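Local coordinates for outer membrane protein assembly factor BamA (Haemophilus ducreyi, PDB 4K3C) that probably forms part of the machinery that assembles beta-barrel proteins and inserts them into the outer membrane, at residues I83-I88 with D146-I151; D98-R103 with T128-T133; F312-N317 with A331-K336. All blocks are in the same frame, centred on the assembly; numbering follows the deposited sequence.

How the contacts relate
Contacts 1 and 2 both belong to the second of the two POTRA domains in this construct, and contact 3 to the transmembrane barrel. Along the chain, both segments of contact 2 fall between the two strands that contact 1 pairs. Contact 1 pairs strands 84-91 and 147-156; helix 98-101 follows the first of these, and strand 131-136 flanks the second in the same mixed sheet. Their centres are about 20 Å apart, and Arg102 reaches back to Ile88 in a weak hydrogen bond. Contact 3 comes later, in hairpin 303-317/328-338, its centre about 31 Å from that of contact 2 and 45 Å from that of contact 1. Contact 2 thus lies on the route from periplasmic domain to barrel.

Contact 1: residues I83-I88 with D146-I151; sequences IYVRKI and DQVDII
With CG of Arg86 anti to its backbone N (chi1 -160°) and CG of Asp149 beside its own (chi1 -78°), guanidinium and carboxylate come together at a beta bulge in the central parallel strand pair of a POTRA domain. Beyond CG the arginine chain bends twice, and NE donates to Asp149 OD1 at 2.9 Å, in the guanidinium plane and on the syn side of the carboxylate. The two flat groups are nearly coplanar, 26° apart; the second arm of this salt bridge, from NH2 to OD2, is modelled too close to be trusted. The same OD1 takes a weak bond from Lys87 N (3.2 Å).

The bulge puts an extra residue into strand 84-88: Val85 pairs with Val148, but Ile88 with Ile150. Before it the backbone bonds are sound, with Val148 N to Tyr84 O and Arg86 N to Val148 O both 2.8 Å; after it Ile150 N reaches Lys87 O only weakly.

On the face carrying Tyr84 and Gln147, the glutamine lies alongside the ring, its CG in the ring plane 3.5 Å from CD2 of Tyr84. The other face, with Val85, Val148, Ile88 and Ile150, is aliphatic; Ile83, just ahead of the strand, brings its CG2 to both methyls of Val148. Val85 CG2 packs on Val148 CG2, and beyond the bulge Ile88 CG2 sits 3.7 Å from Ile150 CG2.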
ATOM      1  N   ILE A  83       8.425 -32.674  26.747  1.00138.66           N
ATOM      2  CA  ILE A  83       6.982 -32.711  26.528  1.00130.47           C
ATOM      3  C   ILE A  83       6.612 -32.943  25.058  1.00128.00           C
ATOM      4  O   ILE A  83       6.902 -32.117  24.190  1.00124.34           O
ATOM      5  CB  ILE A  83       6.324 -31.422  27.045  1.00122.61           C
ATOM      6  CG1 ILE A  83       7.130 -30.856  28.217  1.00121.24           C
ATOM      7  CG2 ILE A  83       4.898 -31.691  27.457  1.00118.07           C
ATOM      8  CD1 ILE A  83       6.542 -29.603  28.822  1.00118.57           C
ATOM      9  N   TYR A  84       5.966 -34.076  24.794  1.00129.05           N
ATOM     10  CA  TYR A  84       5.598 -34.467  23.435  1.00131.16           C
ATOM     11  C   TYR A  84       4.149 -34.075  23.096  1.00135.22           C
ATOM     12  O   TYR A  84       3.208 -34.520  23.754  1.00140.30           O
ATOM     13  CB  TYR A  84       5.820 -35.975  23.262  1.00127.73           C
ATOM     14  CG  TYR A  84       5.204 -36.583  22.021  1.00122.85           C
ATOM     15  CD1 TYR A  84       5.816 -36.455  20.780  1.00119.74           C
ATOM     16  CD2 TYR A  84       4.017 -37.308  22.096  1.00120.08           C
ATOM     17  CE1 TYR A  84       5.256 -37.020  19.646  1.00119.85           C
ATOM     18  CE2 TYR A  84       3.450 -37.875  20.971  1.00119.20           C
ATOM     19  CZ  TYR A  84       4.071 -37.729  19.748  1.00121.30           C
ATOM     20  OH  TYR A  84       3.503 -38.293  18.625  1.00121.78           O
ATOM     21  N   VAL A  85       3.971 -33.239  22.074  1.00128.08           N
ATOM     22  CA  VAL A  85       2.636 -32.779  21.686  1.00119.29           C
ATOM     23  C   VAL A  85       1.910 -33.783  20.795  1.00115.15           C
ATOM     24  O   VAL A  85       2.370 -34.117  19.698  1.00110.80           O
ATOM     25  CB  VAL A  85       2.673 -31.409  20.982  1.00114.67           C
ATOM     26  CG1 VAL A  85       1.324 -31.100  20.355  1.00110.45           C
ATOM     27  CG2 VAL A  85       3.072 -30.319  21.964  1.00112.40           C
ATOM     28  N   ARG A  86       0.768 -34.256  21.280  1.00116.90           N
ATOM     29  CA  ARG A  86      -0.025 -35.252  20.572  1.00121.82           C
ATOM     30  C   ARG A  86      -0.781 -34.616  19.402  1.00121.99           C
ATOM     31  O   ARG A  86      -0.560 -34.967  18.239  1.00122.13           O
ATOM     32  CB  ARG A  86      -0.986 -35.937  21.551  1.00121.32           C
ATOM     33  CG  ARG A  86      -1.517 -37.288  21.102  1.00119.34           C
ATOM     34  CD  ARG A  86      -2.961 -37.186  20.645  1.00114.42           C
ATOM     35  NE  ARG A  86      -3.822 -36.569  21.655  1.00112.63           N
ATOM     36  CZ  ARG A  86      -4.517 -37.246  22.565  1.00108.87           C
ATOM     37  NH1 ARG A  86      -4.455 -38.568  22.603  1.00109.12           N
ATOM     38  NH2 ARG A  86      -5.278 -36.599  23.440  1.00105.00           N
ATOM     39  N   LYS A  87      -1.663 -33.671  19.717  1.00119.55           N
ATOM     40  CA  LYS A  87      -2.408 -32.928  18.703  1.00110.08           C
ATOM     41  C   LYS A  87      -2.855 -31.587  19.276  1.00101.79           C
ATOM     42  O   LYS A  87      -3.043 -31.470  20.487  1.00100.18           O
ATOM     43  CB  LYS A  87      -3.619 -33.736  18.238  1.00101.67           C
ATOM     44  CG  LYS A  87      -3.751 -33.813  16.738  1.00 96.99           C
ATOM     45  CD  LYS A  87      -4.280 -32.507  16.167  1.00 96.02           C
ATOM     46  CE  LYS A  87      -3.247 -31.814  15.314  1.00 87.25           C
ATOM     47  NZ  LYS A  87      -2.665 -32.788  14.361  1.00 81.94           N
ATOM     48  N   ILE A  88      -3.008 -30.579  18.418  1.00 95.49           N
ATOM     49  CA  ILE A  88      -3.527 -29.284  18.854  1.00 91.99           C
ATOM     50  C   ILE A  88      -4.979 -29.130  18.401  1.00 86.68           C
ATOM     51  O   ILE A  88      -5.354 -29.571  17.311  1.00 83.82           O
ATOM     52  CB  ILE A  88      -2.653 -28.082  18.377  1.00111.98           C
ATOM     53  CG1 ILE A  88      -3.232 -27.423  17.128  1.00110.32           C
ATOM     54  CG2 ILE A  88      -1.211 -28.514  18.136  1.00113.54           C
ATOM     55  CD1 ILE A  88      -2.957 -28.204  15.850  1.00113.79           C
ATOM     56  N   ASP A 146       3.544 -37.977  29.858  1.00145.61           N
ATOM     57  CA  ASP A 146       4.500 -37.083  29.187  1.00142.01           C
ATOM     58  C   ASP A 146       4.034 -36.490  27.838  1.00143.97           C
ATOM     59  O   ASP A 146       4.702 -35.621  27.271  1.00142.62           O
ATOM     60  CB  ASP A 146       5.910 -37.703  29.123  1.00142.31           C
ATOM     61  CG  ASP A 146       6.358 -38.028  27.707  1.00143.44           C
ATOM     62  OD1 ASP A 146       5.972 -39.090  27.182  1.00143.76           O
ATOM     63  OD2 ASP A 146       7.117 -37.227  27.122  1.00144.82           O
ATOM     64  N   GLN A 147       2.877 -36.930  27.347  1.00146.80           N
ATOM     65  CA  GLN A 147       2.276 -36.326  26.154  1.00145.49           C
ATOM     66  C   GLN A 147       1.370 -35.146  26.526  1.00141.01           C
ATOM     67  O   GLN A 147       0.866 -35.080  27.643  1.00142.28           O
ATOM     68  CB  GLN A 147       1.456 -37.355  25.365  1.00148.16           C
ATOM     69  CG  GLN A 147       2.232 -38.565  24.872  1.00150.44           C
ATOM     70  CD  GLN A 147       1.437 -39.404  23.888  1.00146.37           C
ATOM     71  OE1 GLN A 147       0.529 -38.905  23.219  1.00139.84           O
ATOM     72  NE2 GLN A 147       1.773 -40.687  23.799  1.00149.01           N
ATOM     73  N   VAL A 148       1.164 -34.217  25.593  1.00133.40           N
ATOM     74  CA  VAL A 148       0.199 -33.132  25.808  1.00124.79           C
ATOM     75  C   VAL A 148      -0.609 -32.750  24.582  1.00116.81           C
ATOM     76  O   VAL A 148      -0.105 -32.731  23.453  1.00116.35           O
ATOM     77  CB  VAL A 148       0.838 -31.816  26.321  1.00103.88           C
ATOM     78  CG1 VAL A 148       1.296 -31.951  27.765  1.00108.26           C
ATOM     79  CG2 VAL A 148       1.962 -31.352  25.394  1.00105.05           C
ATOM     80  N   ASP A 149      -1.872 -32.429  24.833  1.00111.21           N
ATOM     81  CA  ASP A 149      -2.704 -31.733  23.870  1.00100.61           C
ATOM     82  C   ASP A 149      -2.645 -30.255  24.222  1.00 93.88           C
ATOM     83  O   ASP A 149      -2.768 -29.886  25.391  1.00 97.03           O
ATOM     84  CB  ASP A 149      -4.147 -32.229  23.949  1.00 98.00           C
ATOM     85  CG  ASP A 149      -4.349 -33.562  23.255  1.00 97.96           C
ATOM     86  OD1 ASP A 149      -3.758 -33.754  22.167  1.00 97.91           O
ATOM     87  OD2 ASP A 149      -5.099 -34.409  23.797  1.00 93.76           O
ATOM     88  N   ILE A 150      -2.437 -29.410  23.221  1.00 85.97           N
ATOM     89  CA  ILE A 150      -2.489 -27.969  23.435  1.00 93.40           C
ATOM     90  C   ILE A 150      -3.735 -27.333  22.781  1.00 95.74           C
ATOM     91  O   ILE A 150      -3.823 -27.209  21.552  1.00 93.45           O
ATOM     92  CB  ILE A 150      -1.181 -27.293  22.979  1.00 95.93           C
ATOM     93  CG1 ILE A 150      -1.386 -25.791  22.770  1.00 98.01           C
ATOM     94  CG2 ILE A 150      -0.656 -27.951  21.715  1.00 95.23           C
ATOM     95  CD1 ILE A 150      -0.128 -25.076  22.337  1.00103.10           C
ATOM     96  N   ILE A 151      -4.698 -26.948  23.621  1.00 95.70           N
ATOM     97  CA  ILE A 151      -5.978 -26.404  23.157  1.00 91.84           C
ATOM     98  C   ILE A 151      -5.952 -24.880  23.051  1.00 87.03           C
ATOM     99  O   ILE A 151      -5.311 -24.205  23.855  1.00 92.18           O
ATOM    100  CB  ILE A 151      -7.160 -26.847  24.073  1.00104.49           C
ATOM    101  CG1 ILE A 151      -7.727 -25.665  24.874  1.00107.06           C
ATOM    102  CG2 ILE A 151      -6.736 -27.981  24.996  1.00104.58           C
ATOM    103  CD1 ILE A 151      -8.750 -26.054  25.927  1.00109.96           C
TER

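Contact 2: residues D98-R103 with T128-T133; sequences DSTLRR and TGFYET
Leu101 and Tyr131 make the close half of this contact, where the short helix 98-101 of the POTRA domain packs against the start of strand 131-136. The leucine comes at the ring's hydroxyl end: CD2 lies 3.4 Å from CZ of Tyr131, and CG is 3.4 Å from its OH. Both side chains are buried, and Ile154 of strand 147-156 touches each of them, so the helix is seated on the sheet. One face of the tyrosine ring is taken by its own neighbour, Phe130, whose CB stands 3.5 Å above the ring centre.

The other half is looser and runs toward the partly exposed Arg103. Its NH2 stops 4.1 Å from CE2 of Phe130, at the edge of the phenyl ring, with guanidinium and ring planes 42° apart. Thr100 CG2 lies over one face of that guanidinium and stays 4.4 Å from the same CE2, while its OG1 is hydrogen-bonded to Gly187 O. Phe130 also touches Asp183 and Asn184 of strand 175-185, joining the POTRA domain to the barrel region. An ST turn shapes the approach to Phe130: its backbone N donates to Thr128 OG1 at 3.2 Å, nearly straight at 170°.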
ATOM      1  N   ASP A  98     -11.809 -24.786  11.814  1.00 68.50           N
ATOM      2  CA  ASP A  98     -10.562 -25.411  12.205  1.00 69.20           C
ATOM      3  C   ASP A  98      -9.504 -24.911  11.240  1.00 72.24           C
ATOM      4  O   ASP A  98      -8.404 -24.571  11.648  1.00 76.95           O
ATOM      5  CB  ASP A  98     -10.671 -26.931  12.149  1.00 66.20           C
ATOM      6  CG  ASP A  98      -9.448 -27.613  12.697  1.00 87.81           C
ATOM      7  OD1 ASP A  98      -8.489 -27.834  11.918  1.00 93.77           O
ATOM      8  OD2 ASP A  98      -9.433 -27.923  13.911  1.00 95.49           O
ATOM      9  N   SER A  99      -9.880 -24.827   9.965  1.00 68.96           N
ATOM     10  CA  SER A  99      -9.018 -24.326   8.909  1.00 59.53           C
ATOM     11  C   SER A  99      -8.452 -22.975   9.286  1.00 56.71           C
ATOM     12  O   SER A  99      -7.245 -22.822   9.451  1.00 58.53           O
ATOM     13  CB  SER A  99      -9.808 -24.178   7.607  1.00 68.82           C
ATOM     14  OG  SER A  99     -10.708 -25.257   7.399  1.00 75.95           O
ATOM     15  N   THR A 100      -9.339 -22.000   9.446  1.00 56.04           N
ATOM     16  CA  THR A 100      -8.943 -20.599   9.588  1.00 55.27           C
ATOM     17  C   THR A 100      -8.059 -20.305  10.818  1.00 58.55           C
ATOM     18  O   THR A 100      -7.316 -19.329  10.837  1.00 60.70           O
ATOM     19  CB  THR A 100     -10.192 -19.677   9.497  1.00 68.48           C
ATOM     20  OG1 THR A 100     -10.857 -19.923   8.252  1.00 68.19           O
ATOM     21  CG2 THR A 100      -9.825 -18.200   9.560  1.00 46.10           C
ATOM     22  N   LEU A 101      -8.120 -21.168  11.828  1.00 67.30           N
ATOM     23  CA  LEU A 101      -7.239 -21.059  12.991  1.00 65.89           C
ATOM     24  C   LEU A 101      -5.986 -21.937  12.795  1.00 76.18           C
ATOM     25  O   LEU A 101      -4.872 -21.540  13.135  1.00 76.61           O
ATOM     26  CB  LEU A 101      -7.977 -21.447  14.288  1.00 58.12           C
ATOM     27  CG  LEU A 101      -9.224 -20.679  14.764  1.00 63.42           C
ATOM     28  CD1 LEU A 101     -10.335 -21.650  15.125  1.00 53.17           C
ATOM     29  CD2 LEU A 101      -8.932 -19.787  15.955  1.00 54.31           C
ATOM     30  N   ARG A 102      -6.175 -23.130  12.241  1.00 79.22           N
ATOM     31  CA  ARG A 102      -5.054 -24.017  11.952  1.00 86.03           C
ATOM     32  C   ARG A 102      -4.433 -23.613  10.625  1.00 97.80           C
ATOM     33  O   ARG A 102      -4.608 -24.272   9.599  1.00104.10           O
ATOM     34  CB  ARG A 102      -5.490 -25.479  11.924  1.00 83.18           C
ATOM     35  CG  ARG A 102      -4.351 -26.457  11.765  1.00 84.07           C
ATOM     36  CD  ARG A 102      -4.830 -27.859  12.020  1.00 86.03           C
ATOM     37  NE  ARG A 102      -5.148 -28.070  13.426  1.00 88.12           N
ATOM     38  CZ  ARG A 102      -6.193 -28.766  13.851  1.00 94.87           C
ATOM     39  NH1 ARG A 102      -6.404 -28.915  15.152  1.00104.94           N
ATOM     40  NH2 ARG A 102      -7.024 -29.316  12.975  1.00 88.41           N
ATOM     41  N   ARG A 103      -3.720 -22.500  10.668  1.00 95.29           N
ATOM     42  CA  ARG A 103      -3.108 -21.911   9.501  1.00 90.50           C
ATOM     43  C   ARG A 103      -2.106 -20.993  10.141  1.00 93.61           C
ATOM     44  O   ARG A 103      -1.020 -20.753   9.617  1.00104.66           O
ATOM     45  CB  ARG A 103      -4.141 -21.122   8.684  1.00 85.19           C
ATOM     46  CG  ARG A 103      -3.745 -19.679   8.358  1.00 83.60           C
ATOM     47  CD  ARG A 103      -4.877 -18.677   8.657  1.00 75.99           C
ATOM     48  NE  ARG A 103      -5.798 -18.502   7.533  1.00 72.21           N
ATOM     49  CZ  ARG A 103      -6.710 -17.536   7.452  1.00 66.39           C
ATOM     50  NH1 ARG A 103      -7.501 -17.450   6.383  1.00 54.92           N
ATOM     51  NH2 ARG A 103      -6.825 -16.644   8.433  1.00 65.76           N
ATOM     52  N   THR A 128      -5.001 -10.645  14.440  1.00 76.15           N
ATOM     53  CA  THR A 128      -5.771 -10.887  13.227  1.00 69.28           C
ATOM     54  C   THR A 128      -6.997 -10.017  13.285  1.00 76.74           C
ATOM     55  O   THR A 128      -7.495  -9.557  12.261  1.00 91.70           O
ATOM     56  CB  THR A 128      -6.279 -12.323  13.146  1.00 63.79           C
ATOM     57  OG1 THR A 128      -6.969 -12.653  14.361  1.00 55.76           O
ATOM     58  CG2 THR A 128      -5.136 -13.290  12.931  1.00 70.97           C
ATOM     59  N   GLY A 129      -7.494  -9.814  14.497  1.00 69.86           N
ATOM     60  CA  GLY A 129      -8.703  -9.045  14.694  1.00 73.76           C
ATOM     61  C   GLY A 129      -9.929  -9.919  14.879  1.00 80.84           C
ATOM     62  O   GLY A 129     -10.988  -9.433  15.274  1.00 86.93           O
ATOM     63  N   PHE A 130      -9.789 -11.213  14.615  1.00 76.87           N
ATOM     64  CA  PHE A 130     -10.945 -12.096  14.573  1.00 45.37           C
ATOM     65  C   PHE A 130     -11.499 -12.441  15.934  1.00 56.47           C
ATOM     66  O   PHE A 130     -12.656 -12.836  16.051  1.00 55.89           O
ATOM     67  CB  PHE A 130     -10.592 -13.385  13.854  1.00 46.43           C
ATOM     68  CG  PHE A 130     -10.273 -13.196  12.414  1.00 46.44           C
ATOM     69  CD1 PHE A 130     -10.754 -12.097  11.728  1.00 45.47           C
ATOM     70  CD2 PHE A 130      -9.500 -14.115  11.738  1.00 45.73           C
ATOM     71  CE1 PHE A 130     -10.470 -11.924  10.392  1.00 49.93           C
ATOM     72  CE2 PHE A 130      -9.212 -13.942  10.406  1.00 44.87           C
ATOM     73  CZ  PHE A 130      -9.696 -12.851   9.732  1.00 43.07           C
ATOM     74  N   TYR A 131     -10.679 -12.342  16.961  1.00 63.65           N
ATOM     75  CA  TYR A 131     -11.063 -12.807  18.277  1.00 60.03           C
ATOM     76  C   TYR A 131     -10.787 -11.773  19.318  1.00 58.92           C
ATOM     77  O   TYR A 131      -9.925 -10.957  19.144  1.00 56.44           O
ATOM     78  CB  TYR A 131     -10.293 -14.057  18.629  1.00 51.66           C
ATOM     79  CG  TYR A 131     -10.010 -14.939  17.459  1.00 66.88           C
ATOM     80  CD1 TYR A 131     -10.970 -15.746  16.935  1.00 53.01           C
ATOM     81  CD2 TYR A 131      -8.779 -14.954  16.871  1.00 72.43           C
ATOM     82  CE1 TYR A 131     -10.712 -16.534  15.874  1.00 53.24           C
ATOM     83  CE2 TYR A 131      -8.522 -15.743  15.803  1.00 67.55           C
ATOM     84  CZ  TYR A 131      -9.490 -16.531  15.317  1.00 63.40           C
ATOM     85  OH  TYR A 131      -9.231 -17.314  14.248  1.00 61.97           O
ATOM     86  N   GLU A 132     -11.530 -11.810  20.409  1.00 66.55           N
ATOM     87  CA  GLU A 132     -11.318 -10.888  21.506  1.00 68.12           C
ATOM     88  C   GLU A 132     -10.297 -11.492  22.425  1.00 69.77           C
ATOM     89  O   GLU A 132      -9.508 -10.809  23.032  1.00 64.42           O
ATOM     90  CB  GLU A 132     -12.599 -10.695  22.306  1.00 68.68           C
ATOM     91  CG  GLU A 132     -13.669  -9.894  21.645  1.00 81.72           C
ATOM     92  CD  GLU A 132     -13.504  -8.407  21.840  1.00 98.40           C
ATOM     93  OE1 GLU A 132     -12.579  -7.992  22.540  1.00106.87           O
ATOM     94  OE2 GLU A 132     -14.297  -7.632  21.286  1.00 96.37           O
ATOM     95  N   THR A 133     -10.340 -12.808  22.497  1.00 74.10           N
ATOM     96  CA  THR A 133      -9.683 -13.593  23.501  1.00 73.29           C
ATOM     97  C   THR A 133      -9.055 -14.806  22.860  1.00 82.64           C
ATOM     98  O   THR A 133      -9.710 -15.527  22.147  1.00 92.58           O
ATOM     99  CB  THR A 133     -10.743 -14.064  24.481  1.00 66.74           C
ATOM    100  OG1 THR A 133     -11.189 -12.950  25.240  1.00 63.03           O
ATOM    101  CG2 THR A 133     -10.245 -15.117  25.426  1.00 65.46           C
TER

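Contact 3: residues F312-N317 with A331-K336; sequences FGWNYN and ANISGK
Phe312-Asn317 and Ala331-Lys336 run antiparallel, their axes 4.5 Å apart at closest and 176° from one another, with Phe312-Gly335, Trp314-Ile333 and Tyr316-Ala331 as hydrogen-bonded pairs. Trp314 N to Ile333 O, at 2.7 Å, belongs to the middle one.

Aromatic groups dominate the face shared by these three pairs. The Phe312 ring leans across the strand over Gly335, which has no side chain, and carries Gly335 O over one face, 3.2 Å from CD1 of Phe312. Trp314 has CG anti to its backbone N (chi1 162°), and its six-membered ring presents an edge to the neighbouring strand, CE3 meeting CB of Ile333 at 3.8 Å. The ring of Tyr262 on strand 260-274 meets the indole.

The opposite face is polar. ND2 of Asn332 donates to OD1 of Asn315 at 2.6 Å, approaching from above the carbonyl plane, with the amides turned 69° from one another. Ser334 OG gives a weak bond to Asn332 OD1.

The aromatic and aliphatic face is probably the one turned to lipid and the polar one to the barrel interior, the pattern of an antiparallel hairpin in a transmembrane beta-barrel, here of the Omp85 superfamily.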
ATOM      1  N   PHE A 312      -0.335  -6.749 -14.436  1.00 35.19           N
ATOM      2  CA  PHE A 312       0.832  -7.205 -13.702  1.00 42.81           C
ATOM      3  C   PHE A 312       1.409  -5.986 -13.036  1.00 41.19           C
ATOM      4  O   PHE A 312       1.337  -4.892 -13.585  1.00 39.91           O
ATOM      5  CB  PHE A 312       1.854  -7.817 -14.665  1.00 57.14           C
ATOM      6  CG  PHE A 312       1.562  -7.514 -16.106  1.00 74.85           C
ATOM      7  CD1 PHE A 312       1.971  -6.319 -16.673  1.00 86.17           C
ATOM      8  CD2 PHE A 312       0.851  -8.403 -16.886  1.00 77.13           C
ATOM      9  CE1 PHE A 312       1.686  -6.027 -18.001  1.00 84.49           C
ATOM     10  CE2 PHE A 312       0.565  -8.106 -18.207  1.00 77.30           C
ATOM     11  CZ  PHE A 312       0.982  -6.920 -18.762  1.00 79.21           C
ATOM     12  N   GLY A 313       1.957  -6.154 -11.842  1.00 42.88           N
ATOM     13  CA  GLY A 313       2.592  -5.040 -11.174  1.00 44.16           C
ATOM     14  C   GLY A 313       3.653  -5.524 -10.216  1.00 57.98           C
ATOM     15  O   GLY A 313       3.655  -6.700  -9.834  1.00 65.11           O
ATOM     16  N   TRP A 314       4.560  -4.629  -9.831  1.00 30.41           N
ATOM     17  CA  TRP A 314       5.541  -4.944  -8.818  1.00 31.15           C
ATOM     18  C   TRP A 314       5.639  -3.813  -7.822  1.00 45.46           C
ATOM     19  O   TRP A 314       5.660  -2.645  -8.205  1.00 45.01           O
ATOM     20  CB  TRP A 314       6.905  -5.188  -9.454  1.00 49.44           C
ATOM     21  CG  TRP A 314       8.028  -5.096  -8.473  1.00 50.17           C
ATOM     22  CD1 TRP A 314       8.215  -5.863  -7.353  1.00 44.58           C
ATOM     23  CD2 TRP A 314       9.118  -4.175  -8.513  1.00 66.81           C
ATOM     24  NE1 TRP A 314       9.347  -5.483  -6.704  1.00 58.46           N
ATOM     25  CE2 TRP A 314       9.930  -4.446  -7.392  1.00 69.87           C
ATOM     26  CE3 TRP A 314       9.492  -3.145  -9.389  1.00 69.89           C
ATOM     27  CZ2 TRP A 314      11.107  -3.724  -7.121  1.00 64.99           C
ATOM     28  CZ3 TRP A 314      10.658  -2.426  -9.117  1.00 64.94           C
ATOM     29  CH2 TRP A 314      11.450  -2.723  -7.992  1.00 61.19           C
ATOM     30  N   ASN A 315       5.711  -4.142  -6.538  1.00 48.35           N
ATOM     31  CA  ASN A 315       5.659  -3.099  -5.526  1.00 50.92           C
ATOM     32  C   ASN A 315       6.730  -3.142  -4.490  1.00 59.26           C
ATOM     33  O   ASN A 315       6.764  -4.032  -3.634  1.00 56.97           O
ATOM     34  CB  ASN A 315       4.310  -3.062  -4.844  1.00 52.39           C
ATOM     35  CG  ASN A 315       3.308  -2.321  -5.652  1.00 56.75           C
ATOM     36  OD1 ASN A 315       3.285  -1.083  -5.645  1.00 57.59           O
ATOM     37  ND2 ASN A 315       2.486  -3.062  -6.399  1.00 48.58           N
ATOM     38  N   TYR A 316       7.591  -2.138  -4.570  1.00 60.11           N
ATOM     39  CA  TYR A 316       8.674  -1.985  -3.631  1.00 50.26           C
ATOM     40  C   TYR A 316       8.332  -0.895  -2.623  1.00 52.59           C
ATOM     41  O   TYR A 316       7.888   0.189  -3.001  1.00 58.67           O
ATOM     42  CB  TYR A 316       9.971  -1.681  -4.384  1.00 44.71           C
ATOM     43  CG  TYR A 316      11.151  -1.389  -3.487  1.00 62.29           C
ATOM     44  CD1 TYR A 316      11.942  -2.411  -2.971  1.00 66.36           C
ATOM     45  CD2 TYR A 316      11.481  -0.084  -3.155  1.00 65.95           C
ATOM     46  CE1 TYR A 316      13.028  -2.124  -2.147  1.00 64.52           C
ATOM     47  CE2 TYR A 316      12.554   0.203  -2.339  1.00 60.98           C
ATOM     48  CZ  TYR A 316      13.318  -0.811  -1.838  1.00 60.04           C
ATOM     49  OH  TYR A 316      14.379  -0.485  -1.028  1.00 66.24           O
ATOM     50  N   ASN A 317       8.508  -1.205  -1.341  1.00 53.76           N
ATOM     51  CA  ASN A 317       8.429  -0.203  -0.286  1.00 57.30           C
ATOM     52  C   ASN A 317       9.502  -0.400   0.770  1.00 71.76           C
ATOM     53  O   ASN A 317       9.578  -1.452   1.399  1.00 84.58           O
ATOM     54  CB  ASN A 317       7.055  -0.203   0.392  1.00 46.49           C
ATOM     55  CG  ASN A 317       6.864   0.996   1.331  1.00 54.22           C
ATOM     56  OD1 ASN A 317       7.690   1.267   2.203  1.00 60.38           O
ATOM     57  ND2 ASN A 317       5.774   1.728   1.135  1.00 51.84           N
ATOM     58  N   ALA A 331       8.748   2.280  -4.724  1.00 53.33           N
ATOM     59  CA  ALA A 331       8.635   2.285  -6.165  1.00 44.21           C
ATOM     60  C   ALA A 331       7.644   1.248  -6.703  1.00 44.68           C
ATOM     61  O   ALA A 331       7.292   0.279  -6.024  1.00 51.13           O
ATOM     62  CB  ALA A 331      10.008   2.128  -6.800  1.00 30.78           C
ATOM     63  N   ASN A 332       7.202   1.478  -7.934  1.00 41.76           N
ATOM     64  CA  ASN A 332       6.225   0.637  -8.582  1.00 35.22           C
ATOM     65  C   ASN A 332       6.531   0.466 -10.072  1.00 41.02           C
ATOM     66  O   ASN A 332       6.974   1.402 -10.750  1.00 44.79           O
ATOM     67  CB  ASN A 332       4.840   1.252  -8.417  1.00 40.08           C
ATOM     68  CG  ASN A 332       3.745   0.353  -8.960  1.00 73.83           C
ATOM     69  OD1 ASN A 332       3.599   0.183 -10.175  1.00 79.41           O
ATOM     70  ND2 ASN A 332       2.961  -0.230  -8.058  1.00 91.57           N
ATOM     71  N   ILE A 333       6.286  -0.740 -10.572  1.00 42.49           N
ATOM     72  CA  ILE A 333       6.313  -1.035 -11.998  1.00 40.65           C
ATOM     73  C   ILE A 333       5.000  -1.763 -12.333  1.00 43.93           C
ATOM     74  O   ILE A 333       4.734  -2.859 -11.826  1.00 42.16           O
ATOM     75  CB  ILE A 333       7.582  -1.867 -12.386  1.00 47.80           C
ATOM     76  CG1 ILE A 333       8.607  -0.957 -13.022  1.00 49.04           C
ATOM     77  CG2 ILE A 333       7.280  -2.930 -13.439  1.00 47.95           C
ATOM     78  CD1 ILE A 333       8.057  -0.320 -14.277  1.00 56.09           C
ATOM     79  N   SER A 334       4.158  -1.137 -13.148  1.00 47.30           N
ATOM     80  CA  SER A 334       2.865  -1.733 -13.489  1.00 42.40           C
ATOM     81  C   SER A 334       2.587  -1.747 -14.990  1.00 35.40           C
ATOM     82  O   SER A 334       3.146  -0.958 -15.747  1.00 34.30           O
ATOM     83  CB  SER A 334       1.735  -1.039 -12.733  1.00 51.62           C
ATOM     84  OG  SER A 334       1.832   0.372 -12.853  1.00 63.81           O
ATOM     85  N   GLY A 335       1.724  -2.663 -15.412  1.00 39.96           N
ATOM     86  CA  GLY A 335       1.400  -2.826 -16.816  1.00 36.75           C
ATOM     87  C   GLY A 335      -0.002  -3.369 -17.033  1.00 42.13           C
ATOM     88  O   GLY A 335      -0.473  -4.239 -16.289  1.00 51.51           O
ATOM     89  N   LYS A 336      -0.672  -2.851 -18.059  1.00 37.33           N
ATOM     90  CA  LYS A 336      -1.990  -3.337 -18.455  1.00 32.89           C
ATOM     91  C   LYS A 336      -1.941  -3.693 -19.922  1.00 33.86           C
ATOM     92  O   LYS A 336      -1.230  -3.065 -20.688  1.00 43.66           O
ATOM     93  CB  LYS A 336      -3.032  -2.257 -18.263  1.00 28.73           C
ATOM     94  CG  LYS A 336      -4.363  -2.742 -17.750  1.00 40.05           C
ATOM     95  CD  LYS A 336      -5.420  -1.656 -17.973  1.00 42.81           C
ATOM     96  CE  LYS A 336      -6.835  -2.159 -17.791  1.00 48.53           C
ATOM     97  NZ  LYS A 336      -7.713  -1.475 -18.788  1.00 56.33           N
TER